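NAD nucleotidase (Haemophilus influenzae, PDB 3ZTV) degrades NAD to adenosine and nicotinamide riboside, acting as both a pyrophosphatase and a 5'-nucleotidase of the periplasm. Local coordinates at residues F95-L100 and I153-L158; K197-S202 and V221-D226. All coordinates share one frame; numbering follows the deposited sequence.

Contact 1. Residues F95-L100 and I153-L158; sequences FHYFTL and IAIIGL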
ATOM      1  N   PHE A  95       2.597 -28.417  16.625  1.00  7.27           N
ATOM      2  CA  PHE A  95       2.030 -27.082  16.452  1.00  7.49           C
ATOM      3  C   PHE A  95       0.797 -27.126  15.548  1.00  6.86           C
ATOM      4  O   PHE A  95       0.749 -27.911  14.597  1.00  7.54           O
ATOM      5  CB  PHE A  95       3.076 -26.167  15.816  1.00  6.43           C
ATOM      6  CG  PHE A  95       4.223 -25.844  16.723  1.00  6.77           C
ATOM      7  CD1 PHE A  95       5.332 -26.678  16.816  1.00  7.98           C
ATOM      8  CD2 PHE A  95       4.193 -24.700  17.484  1.00  7.02           C
ATOM      9  CE1 PHE A  95       6.383 -26.367  17.669  1.00  7.95           C
ATOM     10  CE2 PHE A  95       5.241 -24.388  18.336  1.00  6.99           C
ATOM     11  CZ  PHE A  95       6.332 -25.224  18.425  1.00  7.32           C
ATOM     12  N   HIS A  96      -0.185 -26.278  15.821  1.00  5.82           N
ATOM     13  CA  HIS A  96      -1.323 -26.147  14.915  1.00  6.47           C
ATOM     14  C   HIS A  96      -1.002 -25.310  13.675  1.00  6.76           C
ATOM     15  O   HIS A  96      -1.490 -25.602  12.579  1.00  6.89           O
ATOM     16  CB  HIS A  96      -2.519 -25.518  15.626  1.00  8.02           C
ATOM     17  CG  HIS A  96      -3.071 -26.348  16.740  1.00  8.62           C
ATOM     18  ND1 HIS A  96      -3.719 -27.549  16.544  1.00 14.79           N
ATOM     19  CD2 HIS A  96      -3.081 -26.129  18.074  1.00  6.07           C
ATOM     20  CE1 HIS A  96      -4.092 -28.038  17.716  1.00  9.68           C
ATOM     21  NE2 HIS A  96      -3.729 -27.188  18.658  1.00 11.47           N
ATOM     22  N   TYR A  97      -0.216 -24.247  13.858  1.00  5.56           N
ATOM     23  CA  TYR A  97       0.129 -23.338  12.757  1.00  5.59           C
ATOM     24  C   TYR A  97       1.507 -22.733  12.912  1.00  6.08           C
ATOM     25  O   TYR A  97       1.958 -22.479  14.033  1.00  5.07           O
ATOM     26  CB  TYR A  97      -0.885 -22.188  12.630  1.00  6.14           C
ATOM     27  CG  TYR A  97      -2.326 -22.647  12.496  1.00  6.56           C
ATOM     28  CD1 TYR A  97      -2.831 -23.070  11.272  1.00  7.58           C
ATOM     29  CD2 TYR A  97      -3.185 -22.654  13.592  1.00  6.57           C
ATOM     30  CE1 TYR A  97      -4.140 -23.502  11.151  1.00  7.58           C
ATOM     31  CE2 TYR A  97      -4.496 -23.084  13.473  1.00  7.27           C
ATOM     32  CZ  TYR A  97      -4.968 -23.498  12.257  1.00  8.18           C
ATOM     33  OH  TYR A  97      -6.273 -23.917  12.159  1.00  8.87           O
ATOM     34  N   PHE A  98       2.150 -22.497  11.770  1.00  5.52           N
ATOM     35  CA  PHE A  98       3.445 -21.833  11.652  1.00  5.20           C
ATOM     36  C   PHE A  98       3.255 -20.727  10.623  1.00  5.31           C
ATOM     37  O   PHE A  98       2.606 -20.951   9.590  1.00  6.38           O
ATOM     38  CB  PHE A  98       4.454 -22.857  11.124  1.00  6.19           C
ATOM     39  CG  PHE A  98       5.801 -22.294  10.704  1.00  5.02           C
ATOM     40  CD1 PHE A  98       6.645 -21.663  11.602  1.00  5.53           C
ATOM     41  CD2 PHE A  98       6.246 -22.482   9.399  1.00  5.26           C
ATOM     42  CE1 PHE A  98       7.889 -21.185  11.196  1.00  6.05           C
ATOM     43  CE2 PHE A  98       7.482 -22.021   9.002  1.00  6.45           C
ATOM     44  CZ  PHE A  98       8.310 -21.383   9.894  1.00  6.43           C
ATOM     45  N   THR A  99       3.793 -19.538  10.881  1.00  4.19           N
ATOM     46  CA  THR A  99       3.798 -18.490   9.857  1.00  4.84           C
ATOM     47  C   THR A  99       5.234 -18.244   9.373  1.00  5.06           C
ATOM     48  O   THR A  99       6.195 -18.431  10.116  1.00  5.30           O
ATOM     49  CB  THR A  99       3.103 -17.173  10.330  1.00  5.19           C
ATOM     50  OG1 THR A  99       2.662 -16.430   9.185  1.00  4.96           O
ATOM     51  CG2 THR A  99       4.043 -16.322  11.156  1.00  5.93           C
ATOM     52  N   LEU A 100       5.362 -17.841   8.116  1.00  4.92           N
ATOM     53  CA  LEU A 100       6.677 -17.519   7.569  1.00  5.28           C
ATOM     54  C   LEU A 100       7.280 -16.263   8.184  1.00  5.83           C
ATOM     55  O   LEU A 100       6.593 -15.249   8.336  1.00  5.63           O
ATOM     56  CB  LEU A 100       6.592 -17.347   6.044  1.00  5.96           C
ATOM     57  CG  LEU A 100       6.025 -18.511   5.237  1.00  5.49           C
ATOM     58  CD1 LEU A 100       5.890 -18.099   3.780  1.00  6.32           C
ATOM     59  CD2 LEU A 100       6.925 -19.736   5.390  1.00  6.93           C
ATOM     60  N   ILE A 153     -13.370 -19.600  14.688  1.00 11.08           N
ATOM     61  CA  ILE A 153     -12.273 -18.685  14.954  1.00  9.25           C
ATOM     62  C   ILE A 153     -11.337 -18.708  13.752  1.00  9.02           C
ATOM     63  O   ILE A 153     -10.958 -19.778  13.275  1.00 10.55           O
ATOM     64  CB  ILE A 153     -11.507 -19.076  16.236  1.00 10.68           C
ATOM     65  CG1 ILE A 153     -12.467 -19.127  17.435  1.00 11.76           C
ATOM     66  CG2 ILE A 153     -10.362 -18.112  16.497  1.00 10.65           C
ATOM     67  CD1 ILE A 153     -11.807 -19.473  18.761  1.00 16.61           C
ATOM     68  N   ALA A 154     -10.992 -17.532  13.242  1.00  7.85           N
ATOM     69  CA  ALA A 154     -10.073 -17.444  12.115  1.00  7.22           C
ATOM     70  C   ALA A 154      -8.668 -17.108  12.586  1.00  7.43           C
ATOM     71  O   ALA A 154      -8.482 -16.333  13.533  1.00  8.50           O
ATOM     72  CB  ALA A 154     -10.561 -16.395  11.125  1.00  8.08           C
ATOM     73  N   ILE A 155      -7.678 -17.692  11.917  1.00  6.17           N
ATOM     74  CA  ILE A 155      -6.294 -17.312  12.136  1.00  6.40           C
ATOM     75  C   ILE A 155      -5.658 -16.942  10.794  1.00  5.85           C
ATOM     76  O   ILE A 155      -5.787 -17.673   9.809  1.00  6.50           O
ATOM     77  CB  ILE A 155      -5.507 -18.406  12.884  1.00  6.99           C
ATOM     78  CG1 ILE A 155      -4.070 -17.946  13.147  1.00  7.04           C
ATOM     79  CG2 ILE A 155      -5.572 -19.725  12.153  1.00  9.90           C
ATOM     80  CD1 ILE A 155      -3.344 -18.761  14.206  1.00  9.04           C
ATOM     81  N   ILE A 156      -5.003 -15.787  10.767  1.00  5.02           N
ATOM     82  CA  ILE A 156      -4.418 -15.205   9.560  1.00  5.32           C
ATOM     83  C   ILE A 156      -2.905 -15.138   9.747  1.00  4.66           C
ATOM     84  O   ILE A 156      -2.437 -14.701  10.797  1.00  5.76           O
ATOM     85  CB  ILE A 156      -4.935 -13.759   9.349  1.00  5.40           C
ATOM     86  CG1 ILE A 156      -6.458 -13.715   9.238  1.00  5.70           C
ATOM     87  CG2 ILE A 156      -4.298 -13.096   8.129  1.00  6.00           C
ATOM     88  CD1 ILE A 156      -7.009 -12.330   9.455  1.00  6.90           C
ATOM     89  N   GLY A 157      -2.126 -15.559   8.749  1.00  4.81           N
ATOM     90  CA  GLY A 157      -0.681 -15.439   8.844  1.00  5.01           C
ATOM     91  C   GLY A 157      -0.185 -14.157   8.200  1.00  3.99           C
ATOM     92  O   GLY A 157      -0.821 -13.647   7.273  1.00  4.44           O
ATOM     93  N   LEU A 158       0.967 -13.651   8.638  1.00  4.11           N
ATOM     94  CA  LEU A 158       1.509 -12.404   8.094  1.00  4.19           C
ATOM     95  C   LEU A 158       3.025 -12.341   8.261  1.00  4.03           C
ATOM     96  O   LEU A 158       3.547 -12.739   9.309  1.00  4.58           O
ATOM     97  CB  LEU A 158       0.867 -11.193   8.797  1.00  5.17           C
ATOM     98  CG  LEU A 158       0.821  -9.857   8.042  1.00  4.59           C
ATOM     99  CD1 LEU A 158      -0.202  -9.890   6.913  1.00  6.62           C
ATOM    100  CD2 LEU A 158       0.490  -8.713   9.008  1.00  5.60           C
TER
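One face of the Tyr-97 ring carries the CG2 methyl of Ile-155, a CH-pi contact in which CG2 sits 3.9 Å from the ring centroid and 16° off the ring normal, shifted a little toward the CE2 and CZ side. The longer branch lies over the same face, with Ile-155 CD1 above Tyr-97 CD2 at 3.9 Å. Ile-155 CG1 runs anti to the backbone N (chi1 -178°), which leaves CG2 between the backbone N and the carbonyl carbon. At the far end of the ring, Tyr-97 OH hydrogen-bonds Asp-144 OD2.

Two residues on, the chains draw together: the CA atoms of Thr-99 and Gly-157 are 5.5 Å apart, against 8.8 Å for Tyr-97 and Ile-155. Thr-99 OG1 lies 3.5 Å from Gly-157 CA, so the hydroxyl packs directly on the glycine backbone. Leu-158 N gives OG1 a weak, bent hydrogen bond of 3.3 Å (128° at the hydrogen). Strands 97-99 and 151-159 belong to different sheets of the metallophosphoesterase fold, which meet here mainly through apolar packing; the buried Thr-99 OG1 is held chiefly by its hydrogen bond with Leu-124 O, so the one from Leu-158 N adds little.

Contact 2. Residues K197-S202 and V221-D226; sequences KIILLS and VIVTGD. With ZN (zinc ion), chain B.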
ATOM      1  N   LYS A 197     -14.146 -13.612  15.900  1.00  6.89           N
ATOM      2  CA  LYS A 197     -12.978 -13.947  16.699  1.00  6.86           C
ATOM      3  C   LYS A 197     -11.850 -14.228  15.716  1.00  5.93           C
ATOM      4  O   LYS A 197     -11.913 -15.189  14.932  1.00  7.31           O
ATOM      5  CB  LYS A 197     -13.272 -15.167  17.563  1.00  7.96           C
ATOM      6  CG  LYS A 197     -14.355 -14.901  18.599  1.00  9.27           C
ATOM      7  CD  LYS A 197     -14.732 -16.171  19.347  1.00 10.61           C
ATOM      8  CE  LYS A 197     -15.668 -17.047  18.546  1.00 11.64           C
ATOM      9  NZ  LYS A 197     -17.013 -16.413  18.440  1.00 11.95           N
ATOM     10  N   ILE A 198     -10.826 -13.372  15.749  1.00  5.70           N
ATOM     11  CA  ILE A 198      -9.752 -13.413  14.755  1.00  6.35           C
ATOM     12  C   ILE A 198      -8.388 -13.253  15.422  1.00  6.24           C
ATOM     13  O   ILE A 198      -8.159 -12.304  16.196  1.00  6.80           O
ATOM     14  CB  ILE A 198      -9.950 -12.334  13.664  1.00  7.06           C
ATOM     15  CG1 ILE A 198     -11.306 -12.540  12.971  1.00  7.86           C
ATOM     16  CG2 ILE A 198      -8.821 -12.380  12.647  1.00  8.51           C
ATOM     17  CD1 ILE A 198     -11.606 -11.563  11.829  1.00  9.85           C
ATOM     18  N   ILE A 199      -7.500 -14.199  15.113  1.00  5.60           N
ATOM     19  CA  ILE A 199      -6.133 -14.213  15.606  1.00  7.17           C
ATOM     20  C   ILE A 199      -5.204 -13.919  14.436  1.00  6.87           C
ATOM     21  O   ILE A 199      -5.362 -14.494  13.354  1.00  6.70           O
ATOM     22  CB  ILE A 199      -5.749 -15.613  16.135  1.00  6.60           C
ATOM     23  CG1 ILE A 199      -6.775 -16.123  17.148  1.00 10.84           C
ATOM     24  CG2 ILE A 199      -4.320 -15.616  16.702  1.00  7.08           C
ATOM     25  CD1 ILE A 199      -6.916 -15.266  18.351  1.00 12.17           C
ATOM     26  N   LEU A 200      -4.249 -13.019  14.642  1.00  5.51           N
ATOM     27  CA  LEU A 200      -3.240 -12.728  13.629  1.00  4.99           C
ATOM     28  C   LEU A 200      -1.893 -13.271  14.132  1.00  4.76           C
ATOM     29  O   LEU A 200      -1.417 -12.888  15.206  1.00  5.41           O
ATOM     30  CB  LEU A 200      -3.171 -11.219  13.400  1.00  6.51           C
ATOM     31  CG  LEU A 200      -2.193 -10.716  12.341  1.00  5.34           C
ATOM     32  CD1 LEU A 200      -2.632 -11.184  10.964  1.00  7.28           C
ATOM     33  CD2 LEU A 200      -2.092  -9.199  12.385  1.00  6.92           C
ATOM     34  N   LEU A 201      -1.315 -14.188  13.366  1.00  4.08           N
ATOM     35  CA  LEU A 201      -0.019 -14.803  13.657  1.00  5.06           C
ATOM     36  C   LEU A 201       0.986 -14.106  12.739  1.00  4.49           C
ATOM     37  O   LEU A 201       1.060 -14.399  11.535  1.00  4.98           O
ATOM     38  CB  LEU A 201      -0.087 -16.306  13.380  1.00  5.41           C
ATOM     39  CG  LEU A 201       1.158 -17.132  13.695  1.00  4.57           C
ATOM     40  CD1 LEU A 201       1.590 -16.984  15.156  1.00  5.42           C
ATOM     41  CD2 LEU A 201       0.938 -18.589  13.348  1.00  6.62           C
ATOM     42  N   SER A 202       1.702 -13.134  13.291  1.00  4.22           N
ATOM     43  CA  SER A 202       2.416 -12.140  12.490  1.00  3.98           C
ATOM     44  C   SER A 202       3.890 -11.975  12.823  1.00  4.04           C
ATOM     45  O   SER A 202       4.261 -11.576  13.926  1.00  4.84           O
ATOM     46  CB  SER A 202       1.739 -10.775  12.602  1.00  5.28           C
ATOM     47  OG  SER A 202       2.552  -9.774  12.006  1.00  4.96           O
ATOM     48  N   VAL A 221      -6.268 -10.780  18.756  1.00  5.32           N
ATOM     49  CA  VAL A 221      -4.970 -11.132  19.348  1.00  5.53           C
ATOM     50  C   VAL A 221      -3.923 -11.167  18.237  1.00  4.50           C
ATOM     51  O   VAL A 221      -4.167 -11.748  17.166  1.00  6.18           O
ATOM     52  CB  VAL A 221      -5.001 -12.511  20.079  1.00  6.28           C
ATOM     53  CG1 VAL A 221      -3.666 -12.816  20.759  1.00  8.36           C
ATOM     54  CG2 VAL A 221      -6.117 -12.537  21.121  1.00  6.79           C
ATOM     55  N   ILE A 222      -2.778 -10.538  18.483  1.00  4.23           N
ATOM     56  CA  ILE A 222      -1.673 -10.579  17.522  1.00  4.56           C
ATOM     57  C   ILE A 222      -0.447 -11.241  18.155  1.00  4.77           C
ATOM     58  O   ILE A 222       0.256 -10.650  18.990  1.00  4.99           O
ATOM     59  CB  ILE A 222      -1.311  -9.178  16.985  1.00  4.53           C
ATOM     60  CG1 ILE A 222      -2.564  -8.432  16.493  1.00  5.18           C
ATOM     61  CG2 ILE A 222      -0.246  -9.291  15.897  1.00  5.19           C
ATOM     62  CD1 ILE A 222      -2.316  -7.005  16.043  1.00  6.21           C
ATOM     63  N   VAL A 223      -0.193 -12.474  17.738  1.00  4.22           N
ATOM     64  CA  VAL A 223       0.896 -13.306  18.236  1.00  4.55           C
ATOM     65  C   VAL A 223       2.106 -12.984  17.373  1.00  4.20           C
ATOM     66  O   VAL A 223       2.057 -13.153  16.147  1.00  5.44           O
ATOM     67  CB  VAL A 223       0.522 -14.807  18.123  1.00  4.02           C
ATOM     68  CG1 VAL A 223       1.643 -15.705  18.671  1.00  6.34           C
ATOM     69  CG2 VAL A 223      -0.814 -15.085  18.833  1.00  6.76           C
ATOM     70  N   THR A 224       3.167 -12.494  18.010  1.00  4.49           N
ATOM     71  CA  THR A 224       4.247 -11.778  17.329  1.00  4.70           C
ATOM     72  C   THR A 224       5.557 -12.554  17.177  1.00  5.10           C
ATOM     73  O   THR A 224       5.969 -13.303  18.080  1.00  5.20           O
ATOM     74  CB  THR A 224       4.538 -10.471  18.093  1.00  5.66           C
ATOM     75  OG1 THR A 224       3.367  -9.645  18.075  1.00  5.63           O
ATOM     76  CG2 THR A 224       5.695  -9.694  17.513  1.00  6.61           C
ATOM     77  N   GLY A 225       6.205 -12.327  16.037  1.00  4.38           N
ATOM     78  CA  GLY A 225       7.606 -12.657  15.852  1.00  4.76           C
ATOM     79  C   GLY A 225       8.364 -11.533  15.179  1.00  5.21           C
ATOM     80  O   GLY A 225       7.769 -10.544  14.740  1.00  5.62           O
ATOM     81  N   ASP A 226       9.682 -11.716  15.120  1.00  4.66           N
ATOM     82  CA  ASP A 226      10.678 -10.872  14.428  1.00  5.05           C
ATOM     83  C   ASP A 226      11.512  -9.959  15.301  1.00  6.50           C
ATOM     84  O   ASP A 226      12.698  -9.765  15.015  1.00  7.45           O
ATOM     85  CB  ASP A 226      10.136 -10.081  13.224  1.00  5.73           C
ATOM     86  CG  ASP A 226      11.264  -9.482  12.371  1.00  4.63           C
ATOM     87  OD1 ASP A 226      12.067 -10.237  11.789  1.00  5.62           O
ATOM     88  OD2 ASP A 226      11.372  -8.237  12.274  1.00  7.02           O
TER
HETATM   89 ZN    ZN B1598      12.524 -12.337  11.838  1.00  5.13          ZN
HETATM   90  O   HOH W   1      13.922 -11.943  13.222  1.00  5.46           O
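Ile-199 and Val-221 stand as neighbours on one face of a parallel strand pair, and the tip of the isoleucine leans across: CD1 rests 3.8 Å from Val-221 CB and also touches Val-221 CG2. Val-223 fills the next place on that face. Its two methyls divide the work, CG2 meeting Ile-199 CG2 at 4.1 Å and CG1 meeting Leu-201 CD1 at 3.7 Å, so the valine is a bump between two side chains of the neighbouring strand. Leu-201 CG is anti to the backbone N (chi1 -177°), and chi2 of 57° then brings CD1 onto the valine. Met-262 of the adjoining strand 258-263 packs beside the two valines, and His-17 of the opposing sheet meets Val-223.

On the reverse side Ile-222 CG2 faces the notch between Leu-200 CD2 (4.0 Å) and Ser-202 CB (4.1 Å), beneath helix 206-215, which completes the beta-alpha-beta crossover. Four backbone hydrogen bonds join the strands, from Leu-200 N to Val-221 O (2.8 Å) through to Gly-225 N on Ser-202 O. Past that last bond the chain delivers Asp-226 OD1 to zinc at 2.1 Å. Lys-163 holds OD2 in a salt bridge, which probably fixes the orientation of the carboxylate beside the metal.

In the fold
The centres of contacts 1 and 2 lie 8 Å apart, and strand 151-159 joins them: it faces 95-100 in contact 1 and pairs edge to edge with 198-203 of contact 2. Two probable hydrogen bonds make that seam, Ala-154 O to Ile-199 N at 2.8 Å and Ile-156 O to Leu-201 N at 2.9 Å. Thr-99 OG1 also approaches Leu-201 O, a weak hydrogen bond from one sheet to the other. Both contacts lead to the dinuclear zinc centre. The Thr-99 side chain is about 9 Å from a zinc ion and about 4 Å from the side chain of His-203, a probable ligand; Asp-226 binds its zinc with Asp-70 and Asn-102.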